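2-hydroxyisobutanoyl-CoA mutase large subunit (Aquincola tertiaricarbonis, PDB 4R3U) catalyses, together with the small cobalamin-binding subunit HcmB, the reversible isomerization of 2-hydroxyisobutyryl-CoA and (S)-3-hydroxybutyryl-CoA. Local coordinates at residues T446-L449 and I450-G453; A392-M395 and A396-Q400; A463-T466 and A467-K470; L425-E428 and Y429-K432; Y116-A119 and Q120-G124. All coordinates share one frame; numbering follows the deposited sequence.

Contact 1 of 5, residues T446-L449 and I450-G453; sequences TIKL and IEQG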
loop_
_atom_site.group_PDB
_atom_site.type_symbol
_atom_site.label_atom_id
_atom_site.label_comp_id
_atom_site.label_asym_id
_atom_site.label_seq_id
_atom_site.Cartn_x
_atom_site.Cartn_y
_atom_site.Cartn_z
ATOM N N THR A 446 -26.577 -27.000 -7.452
ATOM C CA THR A 446 -25.146 -26.991 -7.209
ATOM C C THR A 446 -24.537 -28.347 -7.405
ATOM O O THR A 446 -23.653 -28.478 -8.243
ATOM C CB THR A 446 -24.867 -26.349 -5.842
ATOM O OG1 THR A 446 -25.333 -25.005 -5.852
ATOM C CG2 THR A 446 -23.437 -26.385 -5.453
ATOM N N ILE A 447 -25.004 -29.351 -6.639
ATOM C CA ILE A 447 -24.502 -30.731 -6.668
ATOM C C ILE A 447 -24.470 -31.330 -8.058
ATOM O O ILE A 447 -23.415 -31.826 -8.462
ATOM C CB ILE A 447 -25.090 -31.635 -5.552
ATOM C CG1 ILE A 447 -24.703 -31.048 -4.172
ATOM C CG2 ILE A 447 -24.589 -33.086 -5.696
ATOM C CD1 ILE A 447 -25.238 -31.739 -3.014
ATOM N N LYS A 448 -25.565 -31.188 -8.822
ATOM C CA LYS A 448 -25.650 -31.685 -10.203
ATOM C C LYS A 448 -24.625 -31.021 -11.128
ATOM O O LYS A 448 -23.967 -31.717 -11.901
ATOM C CB LYS A 448 -27.075 -31.546 -10.782
ATOM C CG LYS A 448 -28.169 -32.265 -9.980
ATOM C CD LYS A 448 -28.020 -33.813 -9.763
ATOM C CE LYS A 448 -27.634 -34.244 -8.338
ATOM N NZ LYS A 448 -28.400 -33.562 -7.234
ATOM N N LEU A 449 -24.461 -29.688 -11.001
ATOM C CA LEU A 449 -23.514 -28.889 -11.775
ATOM C C LEU A 449 -22.077 -29.195 -11.393
ATOM O O LEU A 449 -21.205 -29.115 -12.258
ATOM C CB LEU A 449 -23.833 -27.391 -11.645
ATOM C CG LEU A 449 -24.738 -26.743 -12.710
ATOM C CD1 LEU A 449 -25.831 -27.676 -13.169
ATOM C CD2 LEU A 449 -25.349 -25.459 -12.187
ATOM N N ILE A 450 -21.830 -29.569 -10.118
ATOM C CA ILE A 450 -20.518 -29.999 -9.614
ATOM C C ILE A 450 -20.243 -31.356 -10.256
ATOM O O ILE A 450 -19.152 -31.566 -10.786
ATOM C CB ILE A 450 -20.453 -30.043 -8.049
ATOM C CG1 ILE A 450 -20.349 -28.616 -7.448
ATOM C CG2 ILE A 450 -19.313 -30.941 -7.553
ATOM C CD1 ILE A 450 -20.446 -28.523 -5.884
ATOM N N GLU A 451 -21.265 -32.243 -10.287
ATOM C CA GLU A 451 -21.169 -33.556 -10.934
ATOM C C GLU A 451 -20.951 -33.437 -12.463
ATOM O O GLU A 451 -20.310 -34.307 -13.051
ATOM C CB GLU A 451 -22.402 -34.411 -10.624
ATOM C CG GLU A 451 -22.467 -34.915 -9.191
ATOM C CD GLU A 451 -23.792 -35.522 -8.750
ATOM O OE1 GLU A 451 -24.762 -35.516 -9.546
ATOM O OE2 GLU A 451 -23.860 -35.993 -7.591
ATOM N N GLN A 452 -21.474 -32.366 -13.097
ATOM C CA GLN A 452 -21.315 -32.116 -14.544
ATOM C C GLN A 452 -19.972 -31.368 -14.823
ATOM O O GLN A 452 -19.609 -31.179 -15.987
ATOM C CB GLN A 452 -22.499 -31.279 -15.095
ATOM C CG GLN A 452 -23.867 -31.991 -15.179
ATOM C CD GLN A 452 -25.043 -31.036 -15.446
ATOM O OE1 GLN A 452 -24.900 -29.971 -16.071
ATOM N NE2 GLN A 452 -26.246 -31.393 -14.986
ATOM N N GLY A 453 -19.301 -30.906 -13.755
ATOM C CA GLY A 453 -18.063 -30.135 -13.808
ATOM C C GLY A 453 -18.231 -28.741 -14.381
ATOM O O GLY A 453 -17.272 -28.169 -14.908
#
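Thr446 and Ile450 stand one turn apart on the short helix 446-451, their side chains alongside and pointing the same way, with methyl CG2 of Thr446 3.7 Å from CD1 of Ile450. This is the tight, buried flank. CG1 of Ile450, anti to its own carbonyl carbon (chi1 -75°), runs back along the preceding turn and lies 3.4 Å from Thr446 O. The same oxygen accepts the backbone N-H of Ile450, Ile450 N to Thr446 O being 2.8 Å. Glu451 N to Ile447 O and Gln452 N to Lys448 O carry the helical bonding on. The solvent flank is looser. Glu451, extended beyond CG, brings OE2 to 3.5 Å from CG2 of Ile447, and its OE1 lies beside the aliphatic end of Lys448, 3.4 Å from CE. Lys448 bends along its length and leaves NZ 4.7 Å from Glu451 OE1, so the opposite charges are near without their charged atoms meeting. Gly453, with a positive phi of 69°, closes the helix in a Schellman motif and is also the N-cap residue of helix 454-472. Replacing Ile450 by an alanine would probably open a gap beside Thr446 CG2 and leave Leu213, Tyr216 and Met217 of helix 213-219 without the branch they pack on. On the other sides, Leu449 rests on Trp454 and Phe455 of helix 454-472, Ile447 touches Ile226 of helix 226-243, and Thr446 touches Asn274 of helix 264-283.

Contact 2 of 5, residues A392-M395 and A396-Q400; sequences AMKM and ALRTQ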
loop_
_atom_site.group_PDB
_atom_site.type_symbol
_atom_site.label_atom_id
_atom_site.label_comp_id
_atom_site.label_asym_id
_atom_site.label_seq_id
_atom_site.Cartn_x
_atom_site.Cartn_y
_atom_site.Cartn_z
ATOM N N ALA A 392 8.604 -12.215 7.300
ATOM C CA ALA A 392 7.581 -12.064 6.276
ATOM C C ALA A 392 6.203 -11.893 6.939
ATOM O O ALA A 392 5.456 -10.988 6.562
ATOM C CB ALA A 392 7.592 -13.272 5.359
ATOM N N MET A 393 5.894 -12.711 7.960
ATOM C CA MET A 393 4.655 -12.605 8.723
ATOM C C MET A 393 4.592 -11.347 9.529
ATOM O O MET A 393 3.550 -10.696 9.550
ATOM C CB MET A 393 4.386 -13.860 9.569
ATOM C CG MET A 393 3.943 -15.071 8.737
ATOM S SD MET A 393 2.345 -14.878 7.862
ATOM C CE MET A 393 2.866 -14.225 6.255
ATOM N N LYS A 394 5.721 -10.944 10.129
ATOM C CA LYS A 394 5.871 -9.695 10.899
ATOM C C LYS A 394 5.515 -8.503 9.995
ATOM O O LYS A 394 4.709 -7.666 10.394
ATOM C CB LYS A 394 7.295 -9.580 11.412
ATOM C CG LYS A 394 7.417 -8.848 12.748
ATOM C CD LYS A 394 8.737 -8.097 12.948
ATOM C CE LYS A 394 10.022 -8.816 12.659
ATOM N NZ LYS A 394 11.198 -7.943 12.919
ATOM N N MET A 395 6.038 -8.480 8.735
ATOM C CA MET A 395 5.776 -7.418 7.752
ATOM C C MET A 395 4.292 -7.378 7.371
ATOM O O MET A 395 3.714 -6.275 7.253
ATOM C CB MET A 395 6.678 -7.571 6.540
ATOM C CG MET A 395 6.438 -6.520 5.421
ATOM S SD MET A 395 6.729 -4.804 5.909
ATOM C CE MET A 395 8.500 -4.845 6.315
ATOM N N ALA A 396 3.657 -8.573 7.245
ATOM C CA ALA A 396 2.240 -8.720 6.938
ATOM C C ALA A 396 1.395 -8.148 8.060
ATOM O O ALA A 396 0.403 -7.489 7.780
ATOM C CB ALA A 396 1.909 -10.172 6.689
ATOM N N LEU A 397 1.815 -8.326 9.324
ATOM C CA LEU A 397 1.114 -7.749 10.475
ATOM C C LEU A 397 1.317 -6.224 10.546
ATOM O O LEU A 397 0.344 -5.516 10.773
ATOM C CB LEU A 397 1.536 -8.431 11.790
ATOM C CG LEU A 397 0.971 -9.830 12.011
ATOM C CD1 LEU A 397 1.795 -10.600 13.036
ATOM C CD2 LEU A 397 -0.500 -9.767 12.411
ATOM N N ARG A 398 2.551 -5.714 10.282
ATOM C CA ARG A 398 2.839 -4.277 10.294
ATOM C C ARG A 398 1.991 -3.541 9.261
ATOM O O ARG A 398 1.545 -2.412 9.514
ATOM C CB ARG A 398 4.343 -3.991 10.101
ATOM C CG ARG A 398 5.267 -4.488 11.214
ATOM C CD ARG A 398 5.089 -3.805 12.558
ATOM N NE ARG A 398 5.892 -4.471 13.579
ATOM C CZ ARG A 398 5.428 -5.379 14.439
ATOM N NH1 ARG A 398 4.150 -5.732 14.423
ATOM N NH2 ARG A 398 6.241 -5.937 15.324
ATOM N N THR A 399 1.737 -4.209 8.117
ATOM C CA THR A 399 0.900 -3.723 7.023
ATOM C C THR A 399 -0.506 -3.426 7.557
ATOM O O THR A 399 -1.025 -2.315 7.362
ATOM C CB THR A 399 0.875 -4.756 5.859
ATOM O OG1 THR A 399 2.223 -5.033 5.443
ATOM C CG2 THR A 399 0.048 -4.291 4.668
ATOM N N GLN A 400 -1.097 -4.406 8.263
ATOM C CA GLN A 400 -2.435 -4.311 8.837
ATOM C C GLN A 400 -2.494 -3.195 9.889
ATOM O O GLN A 400 -3.404 -2.371 9.870
ATOM C CB GLN A 400 -2.860 -5.684 9.418
ATOM C CG GLN A 400 -3.215 -6.714 8.346
ATOM C CD GLN A 400 -3.921 -7.941 8.904
ATOM O OE1 GLN A 400 -5.032 -7.861 9.449
ATOM N NE2 GLN A 400 -3.321 -9.119 8.738
#
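Ala396 opens the second half of this run of helix 390-405: its CB lies 4.2 Å from CE of Met393, while its N-H bonds to Ala392 O. Leu397 follows, its N donating to Met393 O over 2.9 Å; its side chain reaches about 4 Å from that of the substrate-binding Met98. Arg398 comes next, bent at chi2, with CG of Lys394 lying 4.0 Å above one face of its guanidinium, toward the rim. The two positive ends share an anion: Glu485 of the second subunit forms salt bridges with Arg398 NH2 through OE2 and with Lys394 NZ through OE1. Arg398 NH1 bonds to Gln401 OE1 and to Gln120 O. Thr399 has OG1 anti to its carbonyl carbon (chi1 -56°), beside its backbone N, which drops the hydroxyl onto Met395 O, with OG1 to O 2.7 Å. Thr399 N also bonds to Met395 O, 3.0 Å away, from the other face of the carbonyl plane. With a valine in its place, Met395 O would probably lose one of these two donors and keep the backbone N-H alone. Gln400 bonds through NE2 to Leu376 O of strand 375-377 and through OE1 to Trp96 NE1, just before strand 97-102. Met393, Ala396 and Leu397 lean on Gln100 of that strand, Met393 also on Leu117 of helix 107-119, and on helix 357-370 Met395 meets Val358 and Thr399 meets Ser362.

Contact 3 of 5, residues A463-T466 and A467-K470; sequences AYET and ALRK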
loop_
_atom_site.group_PDB
_atom_site.type_symbol
_atom_site.label_atom_id
_atom_site.label_comp_id
_atom_site.label_asym_id
_atom_site.label_seq_id
_atom_site.Cartn_x
_atom_site.Cartn_y
_atom_site.Cartn_z
ATOM N N ALA A 463 -9.004 -18.849 -15.747
ATOM C CA ALA A 463 -7.614 -19.193 -15.439
ATOM C C ALA A 463 -6.762 -19.219 -16.724
ATOM O O ALA A 463 -5.665 -18.653 -16.715
ATOM C CB ALA A 463 -7.546 -20.560 -14.738
ATOM N N TYR A 464 -7.287 -19.820 -17.820
ATOM C CA TYR A 464 -6.591 -19.920 -19.098
ATOM C C TYR A 464 -6.499 -18.573 -19.820
ATOM O O TYR A 464 -5.446 -18.233 -20.361
ATOM C CB TYR A 464 -7.198 -21.020 -19.992
ATOM C CG TYR A 464 -6.419 -21.293 -21.269
ATOM C CD1 TYR A 464 -5.164 -21.896 -21.232
ATOM C CD2 TYR A 464 -6.963 -21.004 -22.511
ATOM C CE1 TYR A 464 -4.458 -22.170 -22.400
ATOM C CE2 TYR A 464 -6.275 -21.289 -23.687
ATOM C CZ TYR A 464 -5.016 -21.864 -23.631
ATOM O OH TYR A 464 -4.334 -22.123 -24.809
ATOM N N GLU A 465 -7.589 -17.785 -19.791
ATOM C CA GLU A 465 -7.600 -16.445 -20.373
ATOM C C GLU A 465 -6.621 -15.532 -19.596
ATOM O O GLU A 465 -5.907 -14.743 -20.219
ATOM C CB GLU A 465 -9.035 -15.882 -20.448
ATOM C CG GLU A 465 -9.170 -14.514 -21.118
ATOM C CD GLU A 465 -8.627 -14.322 -22.528
ATOM O OE1 GLU A 465 -8.648 -15.294 -23.315
ATOM O OE2 GLU A 465 -8.207 -13.186 -22.852
ATOM N N THR A 466 -6.522 -15.706 -18.253
ATOM C CA THR A 466 -5.570 -14.964 -17.433
ATOM C C THR A 466 -4.133 -15.297 -17.885
ATOM O O THR A 466 -3.324 -14.376 -18.059
ATOM C CB THR A 466 -5.775 -15.241 -15.951
ATOM O OG1 THR A 466 -7.058 -14.766 -15.527
ATOM C CG2 THR A 466 -4.675 -14.644 -15.095
ATOM N N ALA A 467 -3.831 -16.604 -18.084
ATOM C CA ALA A 467 -2.519 -17.077 -18.508
ATOM C C ALA A 467 -2.157 -16.509 -19.877
ATOM O O ALA A 467 -1.031 -16.040 -20.058
ATOM C CB ALA A 467 -2.493 -18.593 -18.536
ATOM N N LEU A 468 -3.114 -16.513 -20.825
ATOM C CA LEU A 468 -2.894 -15.960 -22.157
ATOM C C LEU A 468 -2.682 -14.429 -22.102
ATOM O O LEU A 468 -1.871 -13.906 -22.882
ATOM C CB LEU A 468 -4.053 -16.294 -23.107
ATOM C CG LEU A 468 -4.278 -17.755 -23.478
ATOM C CD1 LEU A 468 -5.510 -17.896 -24.312
ATOM C CD2 LEU A 468 -3.097 -18.360 -24.201
ATOM N N ARG A 469 -3.412 -13.718 -21.195
ATOM C CA ARG A 469 -3.304 -12.255 -21.043
ATOM C C ARG A 469 -1.952 -11.847 -20.465
ATOM O O ARG A 469 -1.423 -10.813 -20.844
ATOM C CB ARG A 469 -4.468 -11.677 -20.217
ATOM C CG ARG A 469 -5.743 -11.561 -21.025
ATOM C CD ARG A 469 -6.874 -10.940 -20.244
ATOM N NE ARG A 469 -8.175 -11.255 -20.844
ATOM C CZ ARG A 469 -9.348 -10.872 -20.343
ATOM N NH1 ARG A 469 -9.403 -10.143 -19.230
ATOM N NH2 ARG A 469 -10.475 -11.239 -20.933
ATOM N N LYS A 470 -1.387 -12.684 -19.576
ATOM C CA LYS A 470 -0.065 -12.546 -18.966
ATOM C C LYS A 470 1.018 -12.765 -20.043
ATOM O O LYS A 470 2.055 -12.095 -20.066
ATOM C CB LYS A 470 0.101 -13.631 -17.885
ATOM C CG LYS A 470 0.065 -13.135 -16.464
ATOM C CD LYS A 470 0.184 -14.289 -15.482
ATOM C CE LYS A 470 1.592 -14.700 -15.126
ATOM N NZ LYS A 470 1.564 -15.942 -14.299
#
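Glu465 and Arg469 form a salt bridge one turn apart, Arg469 NE giving its proton to Glu465 OE2 over 2.8 Å in a nearly straight bond. OE2 uses its anti lone pair, pointing away from the other carboxylate oxygen, and meets the guanidinium at its edge, in its plane. The carboxylate plane is turned 69° from that of the guanidinium. With CG anti to the backbone N (chi1 -177°), Glu465 sets that carbon 3.5 Å from Arg469 NH2, and a bend at chi2 turns OE2 onto NE. Another acceptor serves the arginine: NH1 makes a salt bridge with Asp54. This is the i to i+4 ion pair familiar from alpha helices, set in helix 454-472, whose flank with Ala463, Tyr464, Thr466 and Ala467 packs on Arg31, Val35 and Arg38 of the small cobalamin-binding subunit. The backbone pairing is regular, with Ala467 N on Ala463 O, Leu468 N on Tyr464 O at 2.9 Å, Arg469 N on Glu465 O, and Lys470 N on Thr466 O at 3.0 Å. Among the side chains, Thr466 OG1 is satisfied by Phe462 O in the turn before, and Lys470 NZ by a salt bridge to Asp127 of the small subunit. The side chains of Tyr464 and Leu468 make an apolar contact: CG of Leu468 sits over one ring face in a CH-pi contact, 4.2 Å from the ring centroid of Tyr464 and 16° off the normal. CD1 of Leu468 touches CE2 of Tyr464 at 3.5 Å. Towards the end of the helix, Arg469 O accepts from Ser472 OG and Lys470 O from Asn481 ND2.

Contact 4 of 5, residues L425-E428 and Y429-K432; sequences LTTE and YEKK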
loop_
_atom_site.group_PDB
_atom_site.type_symbol
_atom_site.label_atom_id
_atom_site.label_comp_id
_atom_site.label_asym_id
_atom_site.label_seq_id
_atom_site.Cartn_x
_atom_site.Cartn_y
_atom_site.Cartn_z
ATOM N N LEU A 425 -20.934 -0.247 -9.534
ATOM C CA LEU A 425 -20.273 -1.547 -9.610
ATOM C C LEU A 425 -20.855 -2.540 -8.596
ATOM O O LEU A 425 -21.061 -3.703 -8.960
ATOM C CB LEU A 425 -18.749 -1.387 -9.450
ATOM C CG LEU A 425 -17.857 -2.492 -10.051
ATOM C CD1 LEU A 425 -18.267 -2.854 -11.511
ATOM C CD2 LEU A 425 -16.397 -2.098 -9.973
ATOM N N THR A 426 -21.163 -2.074 -7.342
ATOM C CA THR A 426 -21.817 -2.894 -6.308
ATOM C C THR A 426 -23.155 -3.419 -6.880
ATOM O O THR A 426 -23.455 -4.615 -6.777
ATOM C CB THR A 426 -22.063 -2.066 -5.023
ATOM O OG1 THR A 426 -20.813 -1.595 -4.508
ATOM C CG2 THR A 426 -22.847 -2.837 -3.951
ATOM N N THR A 427 -23.921 -2.517 -7.530
ATOM C CA THR A 427 -25.216 -2.862 -8.129
ATOM C C THR A 427 -25.107 -3.831 -9.330
ATOM O O THR A 427 -25.965 -4.707 -9.487
ATOM C CB THR A 427 -26.064 -1.596 -8.326
ATOM O OG1 THR A 427 -26.264 -0.976 -7.039
ATOM C CG2 THR A 427 -27.391 -1.885 -8.993
ATOM N N GLU A 428 -24.058 -3.657 -10.157
ATOM C CA GLU A 428 -23.751 -4.488 -11.325
ATOM C C GLU A 428 -23.413 -5.899 -10.849
ATOM O O GLU A 428 -23.997 -6.863 -11.351
ATOM C CB GLU A 428 -22.611 -3.882 -12.166
ATOM C CG GLU A 428 -23.099 -3.188 -13.424
ATOM C CD GLU A 428 -23.736 -4.113 -14.456
ATOM O OE1 GLU A 428 -24.988 -4.138 -14.534
ATOM O OE2 GLU A 428 -22.989 -4.820 -15.175
ATOM N N TYR A 429 -22.546 -6.018 -9.818
ATOM C CA TYR A 429 -22.213 -7.304 -9.211
ATOM C C TYR A 429 -23.457 -8.051 -8.691
ATOM O O TYR A 429 -23.638 -9.214 -9.043
ATOM C CB TYR A 429 -21.132 -7.157 -8.115
ATOM C CG TYR A 429 -19.764 -7.468 -8.662
ATOM C CD1 TYR A 429 -19.272 -8.778 -8.665
ATOM C CD2 TYR A 429 -19.019 -6.489 -9.319
ATOM C CE1 TYR A 429 -18.052 -9.089 -9.262
ATOM C CE2 TYR A 429 -17.793 -6.786 -9.902
ATOM C CZ TYR A 429 -17.311 -8.083 -9.866
ATOM O OH TYR A 429 -16.130 -8.377 -10.494
ATOM N N GLU A 430 -24.337 -7.355 -7.934
ATOM C CA GLU A 430 -25.592 -7.869 -7.373
ATOM C C GLU A 430 -26.458 -8.559 -8.448
ATOM O O GLU A 430 -26.761 -9.744 -8.333
ATOM C CB GLU A 430 -26.363 -6.722 -6.703
ATOM C CG GLU A 430 -27.601 -7.199 -5.967
ATOM C CD GLU A 430 -28.657 -6.157 -5.676
ATOM O OE1 GLU A 430 -29.685 -6.521 -5.063
ATOM O OE2 GLU A 430 -28.493 -4.996 -6.115
ATOM N N LYS A 431 -26.800 -7.813 -9.511
ATOM C CA LYS A 431 -27.597 -8.282 -10.635
ATOM C C LYS A 431 -26.936 -9.474 -11.343
ATOM O O LYS A 431 -27.607 -10.481 -11.584
ATOM C CB LYS A 431 -27.907 -7.128 -11.602
ATOM C CG LYS A 431 -28.821 -6.070 -10.981
ATOM C CD LYS A 431 -28.908 -4.792 -11.810
ATOM C CE LYS A 431 -29.853 -3.766 -11.216
ATOM N NZ LYS A 431 -29.766 -2.445 -11.907
ATOM N N LYS A 432 -25.621 -9.381 -11.627
ATOM C CA LYS A 432 -24.858 -10.448 -12.295
ATOM C C LYS A 432 -24.769 -11.687 -11.436
ATOM O O LYS A 432 -24.866 -12.793 -11.974
ATOM C CB LYS A 432 -23.476 -9.968 -12.766
ATOM C CG LYS A 432 -23.488 -8.968 -13.929
ATOM C CD LYS A 432 -23.745 -9.593 -15.294
ATOM C CE LYS A 432 -24.232 -8.545 -16.271
ATOM N NZ LYS A 432 -24.882 -9.149 -17.469
#
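Leu425, with CG swung well away from its backbone N (chi1 -156°), and Tyr429, with chi1 at -97°, turn the leucine branch and the ring edge to the same flank, where CG of Leu425 lies 4.2 Å from CD2 of Tyr429. The ring presents its edge to the backbone: Leu425 O lies in the ring plane, 3.5 Å from CD2 of Tyr429, and takes the N-H of Tyr429 as well, over 2.9 Å. One residue on, Glu430 N bonds to Thr426 O. Methyl CG2 of Thr427 runs alongside the extended Lys431 and touches its CE at 3.8 Å. Glu428 and Lys432 also lie side by side, but OE2 of Glu428 stops 5.3 Å from NZ of Lys432, whose salt bridge is with Glu435. The buried polar ends are served by neighbours: Tyr429 OH by Glu308, and the Glu430 carboxylate by Lys322 and Arg318. Phe55 stacks on the Tyr429 ring. With Lys431 exposed, helix 420-442 packs here as one alpha helix against another, helix 306-327, through a mixed face that sets Leu425 and the Tyr429 ring beside the buried salt bridges of Glu430.

Contact 5 of 5, residues Y116-A119 and Q120-G124; sequences YLIA and QGQTG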
loop_
_atom_site.group_PDB
_atom_site.type_symbol
_atom_site.label_atom_id
_atom_site.label_comp_id
_atom_site.label_asym_id
_atom_site.label_seq_id
_atom_site.Cartn_x
_atom_site.Cartn_y
_atom_site.Cartn_z
ATOM N N TYR A 116 4.926 -16.397 18.527
ATOM C CA TYR A 116 5.648 -15.346 17.815
ATOM C C TYR A 116 4.660 -14.330 17.212
ATOM O O TYR A 116 4.832 -13.110 17.374
ATOM C CB TYR A 116 6.514 -15.940 16.691
ATOM C CG TYR A 116 7.123 -14.874 15.819
ATOM C CD1 TYR A 116 8.262 -14.179 16.227
ATOM C CD2 TYR A 116 6.517 -14.496 14.619
ATOM C CE1 TYR A 116 8.807 -13.159 15.443
ATOM C CE2 TYR A 116 7.037 -13.459 13.841
ATOM C CZ TYR A 116 8.195 -12.811 14.248
ATOM O OH TYR A 116 8.744 -11.823 13.476
ATOM N N LEU A 117 3.655 -14.850 16.467
ATOM C CA LEU A 117 2.608 -14.079 15.790
ATOM C C LEU A 117 1.805 -13.258 16.781
ATOM O O LEU A 117 1.535 -12.087 16.509
ATOM C CB LEU A 117 1.692 -15.015 14.953
ATOM C CG LEU A 117 2.334 -15.703 13.740
ATOM C CD1 LEU A 117 1.416 -16.729 13.160
ATOM C CD2 LEU A 117 2.771 -14.684 12.680
ATOM N N ILE A 118 1.454 -13.849 17.948
ATOM C CA ILE A 118 0.772 -13.136 19.042
ATOM C C ILE A 118 1.660 -12.000 19.588
ATOM O O ILE A 118 1.193 -10.876 19.730
ATOM C CB ILE A 118 0.234 -14.121 20.133
ATOM C CG1 ILE A 118 -0.931 -14.963 19.520
ATOM C CG2 ILE A 118 -0.208 -13.373 21.418
ATOM C CD1 ILE A 118 -1.357 -16.217 20.257
ATOM N N ALA A 119 2.930 -12.267 19.834
ATOM C CA ALA A 119 3.887 -11.258 20.312
ATOM C C ALA A 119 4.027 -10.101 19.299
ATOM O O ALA A 119 4.284 -8.981 19.713
ATOM C CB ALA A 119 5.245 -11.905 20.553
ATOM N N GLN A 120 3.880 -10.389 17.978
ATOM C CA GLN A 120 3.932 -9.399 16.897
ATOM C C GLN A 120 2.623 -8.627 16.672
ATOM O O GLN A 120 2.603 -7.686 15.878
ATOM C CB GLN A 120 4.464 -9.994 15.585
ATOM C CG GLN A 120 5.912 -10.503 15.635
ATOM C CD GLN A 120 6.908 -9.685 16.433
ATOM O OE1 GLN A 120 6.960 -8.464 16.404
ATOM N NE2 GLN A 120 7.729 -10.357 17.157
ATOM N N GLY A 121 1.556 -9.000 17.375
ATOM C CA GLY A 121 0.296 -8.266 17.337
ATOM C C GLY A 121 -0.889 -8.954 16.696
ATOM O O GLY A 121 -1.909 -8.296 16.468
ATOM N N GLN A 122 -0.779 -10.262 16.385
ATOM C CA GLN A 122 -1.927 -10.969 15.847
ATOM C C GLN A 122 -2.944 -11.153 17.018
ATOM O O GLN A 122 -2.543 -11.377 18.168
ATOM C CB GLN A 122 -1.526 -12.297 15.203
ATOM C CG GLN A 122 -1.960 -13.570 15.970
ATOM C CD GLN A 122 -1.787 -14.789 15.125
ATOM O OE1 GLN A 122 -1.933 -14.756 13.872
ATOM N NE2 GLN A 122 -1.489 -15.895 15.789
ATOM N N THR A 123 -4.245 -10.994 16.696
ATOM C CA THR A 123 -5.399 -10.999 17.596
ATOM C C THR A 123 -6.315 -12.221 17.437
ATOM O O THR A 123 -7.307 -12.362 18.155
ATOM C CB THR A 123 -6.111 -9.622 17.497
ATOM O OG1 THR A 123 -6.532 -9.398 16.149
ATOM C CG2 THR A 123 -5.192 -8.454 17.937
ATOM N N GLY A 124 -5.950 -13.109 16.523
ATOM C CA GLY A 124 -6.648 -14.362 16.251
ATOM C C GLY A 124 -5.697 -15.405 15.712
ATOM O O GLY A 124 -4.761 -15.060 15.007
#
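Gln120 folds back over Tyr116 just where helix 107-119 ends in a Schellman motif, on the crossover of a beta-alpha-beta unit that joins the neighbouring parallel strands 97-102 and 125-128. Followed outward, its CB lies 3.6 Å from Tyr116 O. CG comes closer to that oxygen, 3.3 Å from Tyr116 O, and at the same time sits over a face of the ring in a CH-pi contact, 3.8 Å from the Tyr116 centroid and 23° off the normal. The chain then bends at chi2 and stays above the ring, with CD 4.0 Å from CZ of Tyr116. At the tip NE2 reaches 3.5 Å from CE1 of Tyr116, the amide plane turned 40° from the ring. Lys394 and Leu397 of helix 390-405 also border this side chain, as does Glu485 of the second subunit. The cap itself is made by backbone. Gln122 N bonds to Leu117 O over 2.9 Å, and Gly121 N to Ile118 O over 3.0 Å, coming in from above the carbonyl plane. Gly121 has a phi of 112°, where a side-chain CB would collide with Gln120 O. Past the turn, Gln122 points its side chain back at the helix and uses OE1 to accept from Gln100 N of strand 97-102. Its other amide atom, NE2, rests on aliphatic carbon, 3.4 Å from CB of Leu117.

Along the chain the order is contact 5, contact 2, contact 4, contact 1, contact 3. Contacts 5 and 2 alone touch: their centres are 10 Å apart, Arg398 NH1 meets Gln120 O at 2.9 Å in a probable hydrogen bond, and CG of Lys394 packs on OH of Tyr116 at 3.3 Å. Helices 107-119 and 390-405 thus pair beside strand 97-102, near the 5'-deoxyadenosine and the second subunit. Contacts 4, 1 and 3 lie on the successive helices 420-442, 446-451 and 454-472, with centres 24 to 25 Å from one another. Contacts 4 and 1 lie across the chain's centre from contact 5, whereas contact 3 faces the cobalamin-binding subunit.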